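Local coordinates for protein pyruvate kinase 1 (Trypanosoma brucei brucei, PDB 4KCT) that transfers a phosphoryl group from phosphoenolpyruvate to ADP to give pyruvate and ATP, and also has an intrinsic oxaloacetate decarboxylase activity, at residues L398-T403 with V479-H484; C376-V381 with K487-Q492. All blocks are in the same frame, centred on the assembly; numbering follows the deposited sequence.

Contact 1 (L398-T403 with V479-H484). With FDP (2,6-di-O-phosphono-beta-D-fructofuranose), chain F.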
# COMPACT_ATOMS: atom_id res chain seq x y z
N LEU A 398 14.54 -22.77 14.18
CA LEU A 398 14.52 -23.91 15.08
C LEU A 398 13.54 -23.57 16.20
O LEU A 398 13.60 -22.47 16.75
CB LEU A 398 15.94 -24.11 15.66
CG LEU A 398 16.15 -25.12 16.79
CD1 LEU A 398 15.65 -26.48 16.37
CD2 LEU A 398 17.65 -25.19 17.07
N VAL A 399 12.59 -24.46 16.47
CA VAL A 399 11.60 -24.23 17.53
C VAL A 399 11.46 -25.48 18.39
O VAL A 399 11.52 -26.61 17.88
CB VAL A 399 10.21 -23.83 16.94
CG1 VAL A 399 9.67 -24.92 15.99
CG2 VAL A 399 9.20 -23.49 18.06
N LEU A 400 11.41 -25.30 19.71
CA LEU A 400 11.07 -26.42 20.63
C LEU A 400 9.56 -26.48 20.80
O LEU A 400 8.92 -25.48 21.14
CB LEU A 400 11.73 -26.21 22.00
CG LEU A 400 13.18 -26.71 22.13
CD1 LEU A 400 14.01 -26.25 20.94
CD2 LEU A 400 13.80 -26.22 23.44
N SER A 401 8.96 -27.61 20.42
CA SER A 401 7.51 -27.75 20.56
C SER A 401 7.18 -29.16 20.96
O SER A 401 7.65 -30.10 20.35
CB SER A 401 6.79 -27.41 19.24
OG SER A 401 5.38 -27.42 19.44
N ASN A 402 6.42 -29.30 22.04
CA ASN A 402 6.03 -30.61 22.51
C ASN A 402 4.68 -31.05 21.97
O ASN A 402 4.50 -32.22 21.60
CB ASN A 402 6.05 -30.64 24.05
CG ASN A 402 7.39 -30.20 24.61
OD1 ASN A 402 8.44 -30.71 24.19
ND2 ASN A 402 7.37 -29.17 25.44
N THR A 403 3.76 -30.10 21.83
CA THR A 403 2.41 -30.42 21.33
C THR A 403 2.34 -30.21 19.81
O THR A 403 1.36 -30.56 19.19
CB THR A 403 1.33 -29.53 21.97
OG1 THR A 403 1.54 -28.15 21.57
CG2 THR A 403 1.37 -29.63 23.51
N VAL A 479 16.10 -19.05 16.56
CA VAL A 479 15.81 -20.12 17.54
C VAL A 479 14.74 -19.63 18.51
O VAL A 479 14.93 -18.62 19.18
CB VAL A 479 17.06 -20.49 18.34
CG1 VAL A 479 16.76 -21.60 19.36
CG2 VAL A 479 18.19 -20.90 17.39
N VAL A 480 13.66 -20.39 18.62
CA VAL A 480 12.50 -19.96 19.39
C VAL A 480 12.20 -21.02 20.46
O VAL A 480 12.03 -22.21 20.15
CB VAL A 480 11.27 -19.83 18.47
CG1 VAL A 480 10.00 -19.53 19.30
CG2 VAL A 480 11.51 -18.74 17.40
N HIS A 481 12.14 -20.59 21.72
CA HIS A 481 11.65 -21.44 22.82
C HIS A 481 11.39 -20.55 24.01
O HIS A 481 11.30 -19.33 23.85
CB HIS A 481 12.65 -22.56 23.17
CG HIS A 481 14.07 -22.09 23.40
ND1 HIS A 481 14.47 -21.48 24.57
CD2 HIS A 481 15.23 -22.24 22.63
CE1 HIS A 481 15.80 -21.21 24.50
NE2 HIS A 481 16.27 -21.71 23.34
N ALA A 482 11.27 -21.11 25.22
CA ALA A 482 11.05 -20.24 26.40
C ALA A 482 12.38 -19.90 27.08
O ALA A 482 13.40 -20.55 26.82
CB ALA A 482 10.09 -20.87 27.39
N ASP A 483 12.39 -18.81 27.84
CA ASP A 483 13.55 -18.51 28.68
C ASP A 483 13.54 -19.46 29.87
O ASP A 483 12.81 -20.47 29.87
CB ASP A 483 13.56 -17.03 29.11
CG ASP A 483 12.39 -16.66 30.04
OD1 ASP A 483 11.79 -17.59 30.64
OD2 ASP A 483 12.06 -15.46 30.14
N HIS A 484 14.45 -19.25 30.80
CA HIS A 484 14.65 -20.27 31.84
C HIS A 484 13.53 -20.41 32.83
O HIS A 484 13.42 -21.43 33.47
CB HIS A 484 16.00 -20.12 32.53
CG HIS A 484 17.16 -20.55 31.65
ND1 HIS A 484 18.46 -20.45 32.06
CD2 HIS A 484 17.20 -21.04 30.33
CE1 HIS A 484 19.28 -20.84 31.05
NE2 HIS A 484 18.51 -21.19 30.00
P1 FDP F . 9.69 -26.72 27.45
O1P FDP F . 11.04 -26.08 27.25
O2P FDP F . 9.64 -28.12 26.88
O3P FDP F . 9.10 -26.57 28.84
O1 FDP F . 7.30 -24.61 28.65
C1 FDP F . 8.27 -23.92 27.86
C2 FDP F . 8.27 -24.53 26.46
O2 FDP F . 8.66 -25.93 26.46
C3 FDP F . 9.14 -23.75 25.48
O3 FDP F . 10.53 -24.00 25.68
C4 FDP F . 8.65 -24.33 24.16
O4 FDP F . 9.03 -23.54 23.02
C5 FDP F . 7.15 -24.34 24.38
O5 FDP F . 6.97 -24.43 25.84
C6 FDP F . 6.50 -25.52 23.68
O6 FDP F . 5.09 -25.30 23.66
P2 FDP F . 4.16 -26.21 22.69
O4P FDP F . 4.58 -25.81 21.26
O5P FDP F . 4.53 -27.61 23.07
O6P FDP F . 2.75 -25.79 23.02

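Contact 2 (C376-V381 with K487-Q492). With FDP (2,6-di-O-phosphono-beta-D-fructofuranose), chain F.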
# COMPACT_ATOMS: atom_id res chain seq x y z
N CYS A 376 -1.43 -12.60 21.52
CA CYS A 376 -0.82 -13.28 22.66
C CYS A 376 0.69 -13.21 22.50
O CYS A 376 1.19 -13.07 21.39
CB CYS A 376 -1.26 -14.74 22.72
SG CYS A 376 -3.05 -14.99 22.84
N PRO A 377 1.43 -13.29 23.62
CA PRO A 377 2.89 -13.15 23.56
C PRO A 377 3.53 -14.20 22.66
O PRO A 377 4.45 -13.87 21.93
CB PRO A 377 3.35 -13.34 25.03
CG PRO A 377 2.11 -13.29 25.87
CD PRO A 377 0.89 -13.39 25.00
N GLU A 378 3.07 -15.45 22.70
CA GLU A 378 3.72 -16.47 21.88
C GLU A 378 3.55 -16.20 20.38
O GLU A 378 4.44 -16.47 19.57
CB GLU A 378 3.28 -17.89 22.24
CG GLU A 378 1.82 -18.16 22.02
CD GLU A 378 0.99 -17.90 23.28
OE1 GLU A 378 0.09 -18.71 23.57
OE2 GLU A 378 1.30 -16.93 24.02
N GLU A 379 2.43 -15.58 20.01
CA GLU A 379 2.23 -15.28 18.60
C GLU A 379 3.03 -14.06 18.12
O GLU A 379 3.61 -14.10 17.04
CB GLU A 379 0.75 -15.14 18.24
CG GLU A 379 0.57 -14.97 16.74
CD GLU A 379 -0.81 -15.39 16.24
OE1 GLU A 379 -1.71 -15.59 17.08
OE2 GLU A 379 -1.01 -15.41 15.02
N ALA A 380 3.09 -13.01 18.93
CA ALA A 380 4.09 -11.94 18.71
C ALA A 380 5.51 -12.47 18.59
O ALA A 380 6.28 -12.06 17.68
CB ALA A 380 3.99 -10.89 19.80
N VAL A 381 5.89 -13.40 19.46
CA VAL A 381 7.24 -13.98 19.40
C VAL A 381 7.45 -14.75 18.07
O VAL A 381 8.47 -14.57 17.37
CB VAL A 381 7.53 -14.88 20.63
CG1 VAL A 381 8.76 -15.78 20.39
CG2 VAL A 381 7.76 -14.00 21.89
N LYS A 487 6.88 -21.11 31.46
CA LYS A 487 6.37 -22.44 31.06
C LYS A 487 5.08 -22.31 30.25
O LYS A 487 4.24 -21.45 30.54
CB LYS A 487 6.07 -23.31 32.29
CG LYS A 487 7.23 -23.48 33.24
CD LYS A 487 8.45 -24.08 32.57
CE LYS A 487 9.66 -23.94 33.48
NZ LYS A 487 10.94 -24.31 32.81
N GLY A 488 4.88 -23.22 29.31
CA GLY A 488 3.59 -23.35 28.64
C GLY A 488 3.61 -22.85 27.19
O GLY A 488 2.72 -23.14 26.43
N TYR A 489 4.64 -22.09 26.83
CA TYR A 489 4.70 -21.43 25.53
C TYR A 489 6.10 -20.80 25.36
O TYR A 489 6.82 -20.61 26.34
CB TYR A 489 3.61 -20.35 25.40
CG TYR A 489 3.73 -19.19 26.37
CD1 TYR A 489 3.18 -19.26 27.66
CD2 TYR A 489 4.44 -18.04 26.02
CE1 TYR A 489 3.33 -18.21 28.57
CE2 TYR A 489 4.56 -16.96 26.91
CZ TYR A 489 4.02 -17.06 28.19
OH TYR A 489 4.19 -16.02 29.09
N PRO A 490 6.49 -20.49 24.10
CA PRO A 490 7.80 -19.84 23.90
C PRO A 490 7.68 -18.31 24.04
O PRO A 490 6.79 -17.70 23.44
CB PRO A 490 8.14 -20.20 22.44
CG PRO A 490 6.77 -20.24 21.76
CD PRO A 490 5.84 -20.86 22.83
N ASN A 491 8.54 -17.70 24.85
CA ASN A 491 8.51 -16.24 25.00
C ASN A 491 9.79 -15.58 24.51
O ASN A 491 10.03 -14.41 24.78
CB ASN A 491 8.26 -15.84 26.47
CG ASN A 491 9.48 -16.09 27.36
OD1 ASN A 491 10.15 -17.12 27.25
ND2 ASN A 491 9.82 -15.08 28.20
N GLN A 492 10.63 -16.34 23.80
CA GLN A 492 12.00 -15.89 23.52
C GLN A 492 12.35 -16.26 22.06
O GLN A 492 12.06 -17.36 21.62
CB GLN A 492 12.97 -16.59 24.48
CG GLN A 492 14.44 -16.27 24.21
CD GLN A 492 15.38 -16.96 25.17
OE1 GLN A 492 16.06 -17.94 24.82
NE2 GLN A 492 15.41 -16.48 26.39
P1 FDP F . 9.69 -26.72 27.45
O1P FDP F . 11.04 -26.08 27.25
O2P FDP F . 9.64 -28.12 26.88
O3P FDP F . 9.10 -26.57 28.84
O1 FDP F . 7.30 -24.61 28.65
C1 FDP F . 8.27 -23.92 27.86
C2 FDP F . 8.27 -24.53 26.46
O2 FDP F . 8.66 -25.93 26.46
C3 FDP F . 9.14 -23.75 25.48
O3 FDP F . 10.53 -24.00 25.68
C4 FDP F . 8.65 -24.33 24.16
O4 FDP F . 9.03 -23.54 23.02
C5 FDP F . 7.15 -24.34 24.38
O5 FDP F . 6.97 -24.43 25.84
C6 FDP F . 6.50 -25.52 23.68
O6 FDP F . 5.09 -25.30 23.66
P2 FDP F . 4.16 -26.21 22.69
O4P FDP F . 4.58 -25.81 21.26
O5P FDP F . 4.53 -27.61 23.07
O6P FDP F . 2.75 -25.79 23.02

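Contact 1 (L398-T403 with V479-H484)
Two backbone hydrogen bonds join the strand ends 398-400 and 479-481, whose short axes run 12° apart and therefore parallel. Val480 N donates to Leu398 O at 2.8 Å and Leu400 N to Val480 O at 3.2 Å, each nearly along the axis of the accepting C=O. Val480 thus bonds through both its N-H and its carbonyl to residues two apart in the neighbouring strand, the pattern of a parallel ladder. CA-H...O contacts reinforce it, from Val479 to Leu398 O and from Val399 to Val480 O.

Apolar contacts follow the register. Leu398 and Val479 lie on one face of the sheet, Val399 and Val480 on the other, where Val399 CG2, anti to the backbone N, comes within 4.2 Å of Val480 CG1. At the strand ends Leu400 and His481 run side by side in the same direction, with Leu400 CD2 3.8 Å from His481 CB. The imidazole is held by ND1, which donates to Ala482 O at 2.7 Å within the ring plane, and by NE2, which bonds to Arg494.

Beyond the last bridge the chains diverge around the bound sugar bisphosphate. Its O4 donates to Leu400 O, while Ala482 N donates to its O3 at 3.0 Å, so neighbouring hydroxyls are bonded one to the end of strand 398-400 and the other to the residue just after strand 479-481. Both phosphates are met by 401-403: Ser401 OG donates to FDP O4P at 2.6 Å; Asn402 N and Thr403 N converge on FDP O5P; Asn402 ND2 reaches FDP O2P of the other phosphate. Ligand binding at the C-terminal ends of adjacent parallel strands, with a phosphate held by the loop before helix 405-412, is typical of alpha/beta folds and here forms the fructose 2,6-bisphosphate site, consistent with the effector site of trypanosomatid pyruvate kinases.

Contact 2 (C376-V381 with K487-Q492)
Van der Waals contact joins the start of helix 377-392 to the segment 487-492. Val381 fits its two methyls against the backbone of that segment: CG2, anti to the carbonyl carbon, lies 3.7 Å from Asn491 C, and CG1, anti to the backbone N, faces Gln492 O at 3.9 Å. One turn earlier, Glu378 CB packs 4.0 Å from Pro490 CD. Pro490 O points into this seam, 3.7 Å from Glu378 CA, buried and without a hydrogen-bond partner.

The loop that ends in this segment links strands 476-481 and 492-497, the antiparallel pair in the otherwise parallel sheet of the alpha/beta domain, and it closes over the bisphosphate. Gly488 N donates to FDP O1 at 2.9 Å, with a nearly straight N-H...O angle of 166°, and Pro490 CB lies 3.5 Å from FDP O4.

Around the Tyr489 ring, Pro377 CB approaches CE2 at 4.3 Å. Glu378 has CG between the backbone N and the carbonyl carbon and bends again at chi2 (-93°), bringing OE2 to 3.9 Å from Tyr489 CD2. The two side chains cross at about a right angle, although the carboxylate and ring planes are 18° apart, and OE1 of Glu378 forms a salt bridge with Arg405. Tyr497 of the second subunit packs against both Pro377 and Tyr489.

Contacts 1 and 2 have centres about 9 Å apart and share one bisphosphate: contact 1 bonds to both phosphates and the O3 and O4 hydroxyls, contact 2 to O1. They also bond directly, since Asp483 N lies 2.9 Å from Asn491 OD1 and His481 N 3.2 Å from Gln492 O, both probable hydrogen bonds between the two ends of the loop that joins strands 476-481 and 492-497. Both contacts extend to the second subunit, where Asp483 forms a salt bridge with Arg494 of that subunit and Gln492 pairs in an antiparallel ladder. The bisphosphate pocket therefore abuts a subunit interface, away from the pyruvate and magnesium site in the barrel domain, consistent with allosteric control.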